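Local atomic coordinates of aldehyde dehydrogenase (Trypanosoma brucei, PDB entry 5MYP), a protein that probably oxidises aldehydes to carboxylic acids with NAD+ as the electron acceptor, as expected for a member of the aldehyde dehydrogenase family. Residues L122-W127 and S184-V189; Q136-A141 and N146-K151; H196-G201 and E451-R456; I208-A213 and V220-G225. All coordinates share one frame; numbering follows the deposited sequence.

How the interactions relate
Following the chain from the N terminus, interaction 1 opens on strand 110-124 and closes a loop at helix 183-191. Within that loop, interaction 2 closes a much shorter one between helix 132-143 and strand 147-151. The chain then enters strand 196-200, where interaction 3 begins. Its loop runs to residues 451-456, about 250 residues later, and encloses interaction 4, which joins helix 203-214 to strand 220-223. Interactions 1 and 3 follow one another, so no loops cross. All four reach the same sheet. Backbone bonds between neighbouring strands connect interaction 1 to 2, 1 to 3 and 3 to 4, while Asn146 ND2 bonds to Phe453 O between interactions 2 and 3.

Interaction 1. Residues L122-W127 and S184-V189; sequences LVIGTW and SETTAV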
loop_
_atom_site.group_PDB
_atom_site.type_symbol
_atom_site.label_atom_id
_atom_site.label_comp_id
_atom_site.label_asym_id
_atom_site.label_seq_id
_atom_site.Cartn_x
_atom_site.Cartn_y
_atom_site.Cartn_z
ATOM N N LEU A 122 -9.217 -11.275 2.615
ATOM C CA LEU A 122 -9.147 -11.980 3.898
ATOM C C LEU A 122 -9.068 -10.953 5.020
ATOM O O LEU A 122 -8.236 -10.050 4.971
ATOM C CB LEU A 122 -7.932 -12.908 3.960
ATOM C CG LEU A 122 -7.644 -13.612 5.296
ATOM C CD1 LEU A 122 -8.784 -14.533 5.697
ATOM C CD2 LEU A 122 -6.345 -14.394 5.225
ATOM N N VAL A 123 -9.923 -11.108 6.029
ATOM C CA VAL A 123 -9.891 -10.276 7.233
ATOM C C VAL A 123 -9.601 -11.164 8.437
ATOM O O VAL A 123 -10.384 -12.057 8.745
ATOM C CB VAL A 123 -11.228 -9.536 7.450
ATOM C CG1 VAL A 123 -11.184 -8.696 8.724
ATOM C CG2 VAL A 123 -11.551 -8.678 6.240
ATOM N N ILE A 124 -8.471 -10.924 9.100
ATOM C CA ILE A 124 -8.105 -11.653 10.313
ATOM C C ILE A 124 -8.372 -10.737 11.503
ATOM O O ILE A 124 -7.748 -9.689 11.642
ATOM C CB ILE A 124 -6.632 -12.105 10.294
ATOM C CG1 ILE A 124 -6.379 -13.039 9.097
ATOM C CG2 ILE A 124 -6.258 -12.798 11.607
ATOM C CD1 ILE A 124 -4.912 -13.278 8.797
ATOM N N GLY A 125 -9.315 -11.141 12.348
ATOM C CA GLY A 125 -9.748 -10.333 13.479
ATOM C C GLY A 125 -8.855 -10.487 14.689
ATOM O O GLY A 125 -7.964 -11.338 14.722
ATOM N N THR A 126 -9.101 -9.645 15.684
ATOM C CA THR A 126 -8.413 -9.725 16.965
ATOM C C THR A 126 -9.460 -9.816 18.087
ATOM O O THR A 126 -10.668 -9.704 17.841
ATOM C CB THR A 126 -7.408 -8.556 17.150
ATOM O OG1 THR A 126 -6.667 -8.746 18.362
ATOM C CG2 THR A 126 -8.103 -7.198 17.173
ATOM N N TRP A 127 -8.982 -10.027 19.306
ATOM C CA TRP A 127 -9.843 -10.385 20.448
ATOM C C TRP A 127 -10.332 -9.206 21.296
ATOM O O TRP A 127 -11.328 -9.344 22.004
ATOM C CB TRP A 127 -9.140 -11.402 21.365
ATOM C CG TRP A 127 -7.796 -10.966 21.852
ATOM C CD1 TRP A 127 -6.585 -11.279 21.305
ATOM C CD2 TRP A 127 -7.522 -10.121 22.971
ATOM N NE1 TRP A 127 -5.575 -10.689 22.020
ATOM C CE2 TRP A 127 -6.121 -9.969 23.047
ATOM C CE3 TRP A 127 -8.326 -9.483 23.928
ATOM C CZ2 TRP A 127 -5.505 -9.208 24.043
ATOM C CZ3 TRP A 127 -7.713 -8.713 24.912
ATOM C CH2 TRP A 127 -6.317 -8.584 24.959
ATOM N N SER A 184 -3.237 -23.321 13.545
ATOM C CA SER A 184 -3.383 -24.330 12.483
ATOM C C SER A 184 -4.296 -23.844 11.351
ATOM O O SER A 184 -3.932 -23.921 10.170
ATOM C CB SER A 184 -3.928 -25.640 13.062
ATOM O OG SER A 184 -4.301 -26.549 12.038
ATOM N N GLU A 185 -5.459 -23.317 11.728
ATOM C CA GLU A 185 -6.462 -22.892 10.757
ATOM C C GLU A 185 -6.075 -21.567 10.086
ATOM O O GLU A 185 -6.348 -21.373 8.900
ATOM C CB GLU A 185 -7.855 -22.798 11.401
ATOM C CG GLU A 185 -8.424 -24.152 11.843
ATOM C CD GLU A 185 -7.922 -24.643 13.201
ATOM O OE1 GLU A 185 -7.188 -23.908 13.893
ATOM O OE2 GLU A 185 -8.284 -25.766 13.603
ATOM N N THR A 186 -5.433 -20.676 10.839
ATOM C CA THR A 186 -4.927 -19.409 10.294
ATOM C C THR A 186 -3.791 -19.649 9.304
ATOM O O THR A 186 -3.768 -19.048 8.231
ATOM C CB THR A 186 -4.461 -18.456 11.410
ATOM O OG1 THR A 186 -5.527 -18.267 12.348
ATOM C CG2 THR A 186 -4.042 -17.096 10.852
ATOM N N THR A 187 -2.855 -20.526 9.665
ATOM C CA THR A 187 -1.786 -20.950 8.760
ATOM C C THR A 187 -2.360 -21.523 7.465
ATOM O O THR A 187 -1.892 -21.178 6.381
ATOM C CB THR A 187 -0.855 -21.984 9.434
ATOM O OG1 THR A 187 -0.264 -21.392 10.594
ATOM C CG2 THR A 187 0.254 -22.446 8.495
ATOM N N ALA A 188 -3.390 -22.365 7.586
ATOM C CA ALA A 188 -4.031 -22.996 6.427
ATOM C C ALA A 188 -4.743 -21.994 5.505
ATOM O O ALA A 188 -4.599 -22.071 4.282
ATOM C CB ALA A 188 -5.006 -24.070 6.884
ATOM N N VAL A 189 -5.510 -21.066 6.073
ATOM C CA VAL A 189 -6.216 -20.072 5.240
ATOM C C VAL A 189 -5.220 -19.120 4.558
ATOM O O VAL A 189 -5.446 -18.708 3.428
ATOM C CB VAL A 189 -7.329 -19.311 6.011
ATOM C CG1 VAL A 189 -6.765 -18.304 6.997
ATOM C CG2 VAL A 189 -8.279 -18.618 5.043
#
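Leu122 turns CG to the side opposite its backbone N (chi1 174°), and Val189 does the same with CG2. The two side chains therefore reach toward each other tip to tip between strand and helix. Leu122 CD1 meets Val189 CG2 at 4.2 Å. On Val189 the other methyl, CG1, takes the crowded position between the backbone N and the carbonyl carbon (chi1 73°). CG2 is the nearer methyl to Leu122 CD1, and CG1 stands only slightly farther off. A second, slightly longer approach lies further along the strand. Ile124 carries an extended chain (chi2 166°) whose end, CD1, comes to 4.4 Å from Thr186 CG2. Thr186 offers its methyl here, while its OG1 is hydrogen-bonded to Gly182 O, four residues back, just ahead of helix 183-191. No hydrogen bond joins the two segments. The contact is small and rests on methyl groups, with 133 Å² buried over both sides. Residues alternate along the strand: Leu122 and Ile124 face helix 183-191, and Val123 between them packs on Ile134 and Pro137 of helix 132-143. The strand is hydrogen-bonded to strand 147-151 at one edge and to strand 196-200 at the other. Helix 183-191 thus covers one face of this Rossmann-type sheet, helix 132-143 lies over the other, and Val209 of helix 203-214 also touches Ile124.

Interaction 2. Residues Q136-A141 and N146-K151; sequences QPLLGA and NTAVIK
This contact closes the beta-alpha-beta unit formed by strand 110-124, helix 132-143 and strand 147-151. It joins the helix to the strand that follows it through Ala141 with Asn146 and Leu138 with Ala148 and Ile150. Ala141 O, near the C-terminal end of the helix, accepts two bonds from one residue. Asn146 N donates at 3.2 Å to Ala141 O, from a position tilted 21° off the carbonyl plane. Asn146 ND2 lies at 3.0 Å from the same Ala141 O, in the carbonyl plane and on a lone pair. The side chain is brought round by a chi1 of -58°, which sets CG beside the residue's own backbone N, and the two donors converge. The amide is held at both ends: ND2 also bonds to Phe453 O, and OD1 accepts from Leu118 N and Gly119 N. These bonds should fix its rotation and satisfy a buried polar group. Further up the helix the contact is apolar. Leu138 CD1 packs at 3.5 Å on Ala148 CB. The leucine and Ile150 cross at about a right angle, with Ile150 CG2 4.0 Å from Leu138 CD1 and 4.1 Å from Leu138 CD2. Leu163 and Leu167 of helix 157-170 also pack on Ile150, Leu139 faces helix 69-95, and strand 147-151 lies between strands 110-124 and 176-178.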
loop_
_atom_site.group_PDB
_atom_site.type_symbol
_atom_site.label_atom_id
_atom_site.label_comp_id
_atom_site.label_asym_id
_atom_site.label_seq_id
_atom_site.Cartn_x
_atom_site.Cartn_y
_atom_site.Cartn_z
ATOM N N GLN A 136 -15.824 -4.075 10.838
ATOM C CA GLN A 136 -15.501 -2.773 10.225
ATOM C C GLN A 136 -14.678 -2.924 8.931
ATOM O O GLN A 136 -15.039 -2.318 7.923
ATOM C CB GLN A 136 -14.845 -1.797 11.220
ATOM C CG GLN A 136 -14.691 -0.384 10.670
ATOM C CD GLN A 136 -14.404 0.662 11.730
ATOM O OE1 GLN A 136 -13.809 0.378 12.763
ATOM N NE2 GLN A 136 -14.748 1.901 11.431
ATOM N N PRO A 137 -13.607 -3.751 8.940
ATOM C CA PRO A 137 -12.905 -4.040 7.676
ATOM C C PRO A 137 -13.782 -4.740 6.630
ATOM O O PRO A 137 -13.726 -4.390 5.454
ATOM C CB PRO A 137 -11.756 -4.970 8.101
ATOM C CG PRO A 137 -11.584 -4.741 9.558
ATOM C CD PRO A 137 -12.939 -4.393 10.087
ATOM N N LEU A 138 -14.572 -5.722 7.067
ATOM C CA LEU A 138 -15.475 -6.454 6.174
ATOM C C LEU A 138 -16.440 -5.522 5.432
ATOM O O LEU A 138 -16.598 -5.638 4.219
ATOM C CB LEU A 138 -16.264 -7.514 6.951
ATOM C CG LEU A 138 -17.272 -8.350 6.155
ATOM C CD1 LEU A 138 -16.568 -9.147 5.061
ATOM C CD2 LEU A 138 -18.055 -9.261 7.085
ATOM N N LEU A 139 -17.076 -4.607 6.164
ATOM C CA LEU A 139 -18.013 -3.647 5.560
ATOM C C LEU A 139 -17.361 -2.886 4.404
ATOM O O LEU A 139 -17.947 -2.760 3.327
ATOM C CB LEU A 139 -18.533 -2.658 6.605
ATOM C CG LEU A 139 -19.482 -3.224 7.660
ATOM C CD1 LEU A 139 -19.633 -2.245 8.813
ATOM C CD2 LEU A 139 -20.830 -3.557 7.042
ATOM N N GLY A 140 -16.141 -2.411 4.639
ATOM C CA GLY A 140 -15.351 -1.740 3.614
ATOM C C GLY A 140 -15.037 -2.600 2.400
ATOM O O GLY A 140 -15.160 -2.142 1.267
ATOM N N ALA A 141 -14.630 -3.845 2.641
ATOM C CA ALA A 141 -14.311 -4.781 1.554
ATOM C C ALA A 141 -15.532 -5.063 0.670
ATOM O O ALA A 141 -15.416 -5.112 -0.550
ATOM C CB ALA A 141 -13.746 -6.082 2.113
ATOM N N ASN A 146 -15.920 -6.546 -3.418
ATOM C CA ASN A 146 -15.182 -7.790 -3.206
ATOM C C ASN A 146 -16.093 -8.805 -2.534
ATOM O O ASN A 146 -17.158 -8.457 -2.014
ATOM C CB ASN A 146 -13.971 -7.534 -2.311
ATOM C CG ASN A 146 -13.044 -6.485 -2.883
ATOM O OD1 ASN A 146 -12.391 -6.701 -3.908
ATOM N ND2 ASN A 146 -12.992 -5.331 -2.228
ATOM N N THR A 147 -15.675 -10.066 -2.565
ATOM C CA THR A 147 -16.143 -11.051 -1.600
ATOM C C THR A 147 -15.044 -11.183 -0.553
ATOM O O THR A 147 -13.961 -10.606 -0.703
ATOM C CB THR A 147 -16.480 -12.404 -2.253
ATOM O OG1 THR A 147 -15.313 -12.951 -2.874
ATOM C CG2 THR A 147 -17.571 -12.225 -3.296
ATOM N N ALA A 148 -15.321 -11.912 0.520
ATOM C CA ALA A 148 -14.406 -11.940 1.653
ATOM C C ALA A 148 -14.435 -13.239 2.428
ATOM O O ALA A 148 -15.420 -13.972 2.390
ATOM C CB ALA A 148 -14.690 -10.775 2.589
ATOM N N VAL A 149 -13.325 -13.514 3.106
ATOM C CA VAL A 149 -13.253 -14.549 4.130
ATOM C C VAL A 149 -12.836 -13.869 5.427
ATOM O O VAL A 149 -11.903 -13.069 5.435
ATOM C CB VAL A 149 -12.258 -15.663 3.755
ATOM C CG1 VAL A 149 -12.121 -16.672 4.896
ATOM C CG2 VAL A 149 -12.707 -16.351 2.470
ATOM N N ILE A 150 -13.536 -14.175 6.516
ATOM C CA ILE A 150 -13.192 -13.628 7.832
ATOM C C ILE A 150 -12.667 -14.725 8.750
ATOM O O ILE A 150 -13.109 -15.874 8.673
ATOM C CB ILE A 150 -14.361 -12.861 8.497
ATOM C CG1 ILE A 150 -15.575 -13.761 8.769
ATOM C CG2 ILE A 150 -14.771 -11.680 7.633
ATOM C CD1 ILE A 150 -16.608 -13.110 9.657
ATOM N N LYS A 151 -11.721 -14.353 9.608
ATOM C CA LYS A 151 -11.098 -15.278 10.543
ATOM C C LYS A 151 -11.189 -14.678 11.954
ATOM O O LYS A 151 -10.325 -13.896 12.358
ATOM C CB LYS A 151 -9.656 -15.576 10.106
ATOM C CG LYS A 151 -9.054 -16.828 10.735
ATOM C CD LYS A 151 -8.307 -16.508 12.024
ATOM C CE LYS A 151 -8.590 -17.508 13.114
ATOM N NZ LYS A 151 -8.166 -16.976 14.442
#

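Interaction 3. Residues H196-G201 and E451-R456; sequences HILYTG and ETFSHR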
loop_
_atom_site.group_PDB
_atom_site.type_symbol
_atom_site.label_atom_id
_atom_site.label_comp_id
_atom_site.label_asym_id
_atom_site.label_seq_id
_atom_site.Cartn_x
_atom_site.Cartn_y
_atom_site.Cartn_z
ATOM N N HIS A 196 -6.336 -9.235 -1.276
ATOM C CA HIS A 196 -5.917 -8.337 -0.211
ATOM C C HIS A 196 -6.096 -9.055 1.128
ATOM O O HIS A 196 -7.024 -9.856 1.290
ATOM C CB HIS A 196 -6.762 -7.055 -0.208
ATOM C CG HIS A 196 -6.118 -5.912 0.507
ATOM N ND1 HIS A 196 -5.461 -4.902 -0.158
ATOM C CD2 HIS A 196 -6.007 -5.625 1.829
ATOM C CE1 HIS A 196 -4.986 -4.034 0.719
ATOM N NE2 HIS A 196 -5.296 -4.454 1.932
ATOM N N ILE A 197 -5.216 -8.763 2.083
ATOM C CA ILE A 197 -5.342 -9.273 3.448
ATOM C C ILE A 197 -5.297 -8.092 4.417
ATOM O O ILE A 197 -4.368 -7.281 4.365
ATOM C CB ILE A 197 -4.217 -10.275 3.801
ATOM C CG1 ILE A 197 -4.262 -11.495 2.870
ATOM C CG2 ILE A 197 -4.321 -10.716 5.262
ATOM C CD1 ILE A 197 -2.989 -12.313 2.838
ATOM N N LEU A 198 -6.307 -7.983 5.281
ATOM C CA LEU A 198 -6.250 -7.049 6.408
ATOM C C LEU A 198 -6.058 -7.844 7.694
ATOM O O LEU A 198 -6.849 -8.739 7.999
ATOM C CB LEU A 198 -7.498 -6.162 6.489
ATOM C CG LEU A 198 -7.384 -5.002 7.506
ATOM C CD1 LEU A 198 -8.069 -3.723 7.015
ATOM C CD2 LEU A 198 -7.886 -5.383 8.898
ATOM N N TYR A 199 -5.009 -7.505 8.442
ATOM C CA TYR A 199 -4.690 -8.150 9.714
ATOM C C TYR A 199 -4.585 -7.103 10.812
ATOM O O TYR A 199 -3.886 -6.105 10.657
ATOM C CB TYR A 199 -3.371 -8.936 9.626
ATOM C CG TYR A 199 -2.882 -9.409 10.977
ATOM C CD1 TYR A 199 -3.404 -10.559 11.561
ATOM C CD2 TYR A 199 -1.935 -8.680 11.694
ATOM C CE1 TYR A 199 -2.978 -10.993 12.810
ATOM C CE2 TYR A 199 -1.509 -9.094 12.950
ATOM C CZ TYR A 199 -2.030 -10.253 13.505
ATOM O OH TYR A 199 -1.607 -10.665 14.745
ATOM N N THR A 200 -5.276 -7.354 11.921
ATOM C CA THR A 200 -5.165 -6.558 13.133
ATOM C C THR A 200 -4.608 -7.462 14.227
ATOM O O THR A 200 -5.079 -8.586 14.414
ATOM C CB THR A 200 -6.530 -5.985 13.563
ATOM O OG1 THR A 200 -7.129 -5.297 12.459
ATOM C CG2 THR A 200 -6.383 -5.009 14.731
ATOM N N GLY A 201 -3.590 -6.973 14.935
ATOM C CA GLY A 201 -2.952 -7.736 16.006
ATOM C C GLY A 201 -1.532 -7.279 16.282
ATOM O O GLY A 201 -1.266 -6.086 16.300
ATOM N N GLU A 451 -11.118 2.790 -0.783
ATOM C CA GLU A 451 -9.870 2.927 -1.536
ATOM C C GLU A 451 -8.918 1.751 -1.303
ATOM O O GLU A 451 -8.376 1.204 -2.259
ATOM C CB GLU A 451 -9.182 4.255 -1.212
ATOM C CG GLU A 451 -9.924 5.456 -1.774
ATOM C CD GLU A 451 -9.349 6.788 -1.317
ATOM O OE1 GLU A 451 -8.366 6.811 -0.543
ATOM O OE2 GLU A 451 -9.887 7.824 -1.747
ATOM N N THR A 452 -8.747 1.355 -0.043
ATOM C CA THR A 452 -7.871 0.229 0.317
ATOM C C THR A 452 -8.294 -1.087 -0.343
ATOM O O THR A 452 -7.439 -1.847 -0.789
ATOM C CB THR A 452 -7.791 0.061 1.849
ATOM O OG1 THR A 452 -7.111 1.188 2.392
ATOM C CG2 THR A 452 -7.035 -1.211 2.260
ATOM N N PHE A 453 -9.601 -1.336 -0.420
ATOM C CA PHE A 453 -10.125 -2.576 -1.004
ATOM C C PHE A 453 -10.521 -2.461 -2.489
ATOM O O PHE A 453 -11.248 -3.313 -3.001
ATOM C CB PHE A 453 -11.290 -3.084 -0.142
ATOM C CG PHE A 453 -10.910 -3.359 1.291
ATOM C CD1 PHE A 453 -9.913 -4.281 1.596
ATOM C CD2 PHE A 453 -11.547 -2.705 2.338
ATOM C CE1 PHE A 453 -9.557 -4.539 2.911
ATOM C CE2 PHE A 453 -11.197 -2.960 3.657
ATOM C CZ PHE A 453 -10.200 -3.880 3.946
ATOM N N SER A 454 -10.020 -1.425 -3.173
ATOM C CA SER A 454 -10.217 -1.225 -4.605
ATOM C C SER A 454 -8.873 -1.047 -5.297
ATOM O O SER A 454 -7.867 -0.734 -4.654
ATOM C CB SER A 454 -11.053 0.040 -4.872
ATOM O OG SER A 454 -12.352 -0.058 -4.337
ATOM N N HIS A 455 -8.872 -1.244 -6.607
ATOM C CA HIS A 455 -7.747 -0.884 -7.440
ATOM C C HIS A 455 -8.097 0.402 -8.182
ATOM O O HIS A 455 -9.088 0.447 -8.909
ATOM C CB HIS A 455 -7.418 -1.997 -8.434
ATOM C CG HIS A 455 -6.382 -1.602 -9.433
ATOM N ND1 HIS A 455 -5.279 -0.865 -9.079
ATOM C CD2 HIS A 455 -6.270 -1.836 -10.761
ATOM C CE1 HIS A 455 -4.529 -0.663 -10.144
ATOM N NE2 HIS A 455 -5.108 -1.237 -11.179
ATOM N N ARG A 456 -7.290 1.442 -7.985
ATOM C CA ARG A 456 -7.424 2.688 -8.742
ATOM C C ARG A 456 -6.752 2.482 -10.100
ATOM O O ARG A 456 -5.535 2.322 -10.175
ATOM C CB ARG A 456 -6.783 3.854 -7.980
ATOM C CG ARG A 456 -6.948 5.204 -8.659
ATOM C CD ARG A 456 -6.379 6.329 -7.822
ATOM N NE ARG A 456 -4.984 6.101 -7.462
ATOM C CZ ARG A 456 -4.287 6.849 -6.609
ATOM N NH1 ARG A 456 -4.832 7.917 -6.023
ATOM N NH2 ARG A 456 -3.023 6.539 -6.345
#
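His196 begins the contact, meeting both Thr452 and Phe453. With CG anti to the backbone N (chi1 -160°), its ring extends toward the end of helix 447-452. The edge of Phe453 is turned to the face of His196 in a T-shaped pair, with centroids 5.4 Å apart and planes at 78°. The closest atoms are His196 CD2 and Phe453 CE1, at 3.9 Å. Thr452 comes in on the same side of the imidazole as Phe453, displaced toward NE2 and CE1: its CG2 is 3.7 Å from His196 NE2, and Thr452 O is 3.6 Å from His196 CE1. NE2 is hydrogen-bonded to Thr221 OG1 on the neighbouring strand, which helps hold the ring in place. ND1 is buried here with no partner in the model. Strand 196-200 is a parallel strand of the Rossmann-type sheet, between strands 110-124 and 220-223. The chain of residues 451-456 leaves its helix at Phe453 and enters strand 454-461, where His455 packs on Val436 of the second subunit. Ile197 points to the other side of the sheet and packs on Val209 and Ala213. Leu198 returns to the Phe453 side, crossing that side chain at about a right angle, with Leu198 CD1 3.7 Å from Phe453 CZ.

Interaction 4. Residues I208-A213 and V220-G225; sequences IVMAAA and VTLELG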
loop_
_atom_site.group_PDB
_atom_site.type_symbol
_atom_site.label_atom_id
_atom_site.label_comp_id
_atom_site.label_asym_id
_atom_site.label_seq_id
_atom_site.Cartn_x
_atom_site.Cartn_y
_atom_site.Cartn_z
ATOM N N ILE A 208 4.547 -12.878 9.991
ATOM C CA ILE A 208 4.118 -14.192 9.475
ATOM C C ILE A 208 3.026 -14.037 8.405
ATOM O O ILE A 208 3.052 -14.720 7.376
ATOM C CB ILE A 208 3.622 -15.114 10.622
ATOM C CG1 ILE A 208 4.768 -15.415 11.604
ATOM C CG2 ILE A 208 3.044 -16.423 10.083
ATOM C CD1 ILE A 208 4.311 -15.885 12.969
ATOM N N VAL A 209 2.076 -13.136 8.653
ATOM C CA VAL A 209 1.016 -12.833 7.684
ATOM C C VAL A 209 1.612 -12.278 6.387
ATOM O O VAL A 209 1.262 -12.727 5.294
ATOM C CB VAL A 209 -0.029 -11.845 8.260
ATOM C CG1 VAL A 209 -0.989 -11.352 7.177
ATOM C CG2 VAL A 209 -0.816 -12.496 9.393
ATOM N N MET A 210 2.514 -11.306 6.512
ATOM C CA MET A 210 3.134 -10.688 5.339
ATOM C C MET A 210 4.001 -11.680 4.554
ATOM O O MET A 210 4.040 -11.614 3.331
ATOM C CB MET A 210 3.943 -9.447 5.730
ATOM C CG MET A 210 4.337 -8.583 4.544
ATOM S SD MET A 210 4.928 -6.944 5.009
ATOM C CE MET A 210 5.449 -6.349 3.401
ATOM N N ALA A 211 4.669 -12.604 5.252
ATOM C CA ALA A 211 5.422 -13.685 4.597
ATOM C C ALA A 211 4.507 -14.589 3.762
ATOM O O ALA A 211 4.852 -14.971 2.644
ATOM C CB ALA A 211 6.183 -14.508 5.628
ATOM N N ALA A 212 3.336 -14.909 4.304
ATOM C CA ALA A 212 2.337 -15.690 3.579
ATOM C C ALA A 212 1.804 -14.917 2.369
ATOM O O ALA A 212 1.666 -15.477 1.286
ATOM C CB ALA A 212 1.192 -16.087 4.495
ATOM N N ALA A 213 1.526 -13.630 2.564
ATOM C CA ALA A 213 1.058 -12.759 1.485
ATOM C C ALA A 213 2.086 -12.646 0.355
ATOM O O ALA A 213 1.717 -12.587 -0.826
ATOM C CB ALA A 213 0.706 -11.380 2.028
ATOM N N VAL A 220 -1.173 -6.081 1.670
ATOM C CA VAL A 220 -1.608 -6.216 3.061
ATOM C C VAL A 220 -1.853 -4.861 3.705
ATOM O O VAL A 220 -1.145 -3.897 3.424
ATOM C CB VAL A 220 -0.611 -7.027 3.930
ATOM C CG1 VAL A 220 -0.458 -8.440 3.385
ATOM C CG2 VAL A 220 0.751 -6.337 4.035
ATOM N N THR A 221 -2.884 -4.810 4.546
ATOM C CA THR A 221 -3.103 -3.726 5.487
ATOM C C THR A 221 -2.886 -4.343 6.861
ATOM O O THR A 221 -3.524 -5.338 7.206
ATOM C CB THR A 221 -4.527 -3.153 5.363
ATOM O OG1 THR A 221 -4.720 -2.645 4.035
ATOM C CG2 THR A 221 -4.766 -2.027 6.372
ATOM N N LEU A 222 -1.960 -3.770 7.626
ATOM C CA LEU A 222 -1.574 -4.294 8.932
ATOM C C LEU A 222 -1.881 -3.218 9.963
ATOM O O LEU A 222 -1.391 -2.094 9.847
ATOM C CB LEU A 222 -0.085 -4.668 8.940
ATOM C CG LEU A 222 0.385 -5.606 7.822
ATOM C CD1 LEU A 222 1.901 -5.767 7.832
ATOM C CD2 LEU A 222 -0.288 -6.964 7.937
ATOM N N GLU A 223 -2.724 -3.556 10.937
ATOM C CA GLU A 223 -3.134 -2.632 11.995
ATOM C C GLU A 223 -2.579 -3.178 13.298
ATOM O O GLU A 223 -3.113 -4.139 13.863
ATOM C CB GLU A 223 -4.661 -2.537 12.050
ATOM C CG GLU A 223 -5.297 -1.935 10.797
ATOM C CD GLU A 223 -5.283 -0.411 10.757
ATOM O OE1 GLU A 223 -5.015 0.239 11.792
ATOM O OE2 GLU A 223 -5.553 0.144 9.666
ATOM N N LEU A 224 -1.487 -2.579 13.766
ATOM C CA LEU A 224 -0.702 -3.155 14.854
ATOM C C LEU A 224 -0.729 -2.206 16.042
ATOM O O LEU A 224 -1.703 -1.464 16.201
ATOM C CB LEU A 224 0.709 -3.502 14.360
ATOM C CG LEU A 224 0.756 -4.200 12.993
ATOM C CD1 LEU A 224 2.190 -4.363 12.514
ATOM C CD2 LEU A 224 0.046 -5.547 13.029
ATOM N N GLY A 225 0.290 -2.247 16.896
ATOM C CA GLY A 225 0.300 -1.441 18.112
ATOM C C GLY A 225 1.614 -0.714 18.287
ATOM O O GLY A 225 2.215 -0.232 17.317
#
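Ala213 and Val220 make the tight part of this contact. Ala213 CB and Val220 CG1 are only 3.4 Å apart, closer than two carbons usually pack. The valine places CG1 anti to its carbonyl carbon (chi1 -61°), and this is the methyl pressed against the alanine. The rest of the contact is looser. Met210 has an almost fully extended side chain (chi1 -166°, chi2 166°) that reaches out across the direction of the strand. Its CG lies 4.3 Å from Val220 CG2, and its SD lies 4.3 Å from Leu222 CD1. Val220 is thus touched through both methyls, tightly on CG1 and lightly on CG2. No hydrogen bond crosses between the segments. The helix side turned from the strand is more open: Ile208 is exposed, and Ala211 and Ala212 are partly so. The methionine side is also covered by the partner molecule, where Thr218 of the second subunit packs on Met210 and Leu217 of the second subunit on Leu222. Met210 of the second subunit also reaches Ala213. A glycerol, probably from the crystallisation liquor, bonds to Val220 N. The short helix and strand axes run antiparallel at 178°, with a closest approach of 9.8 Å. This is the helix-to-strand return of a beta-alpha-beta crossover in a Rossmann-type fold, and strand 220-223 ends at Glu223, a predicted active-site residue.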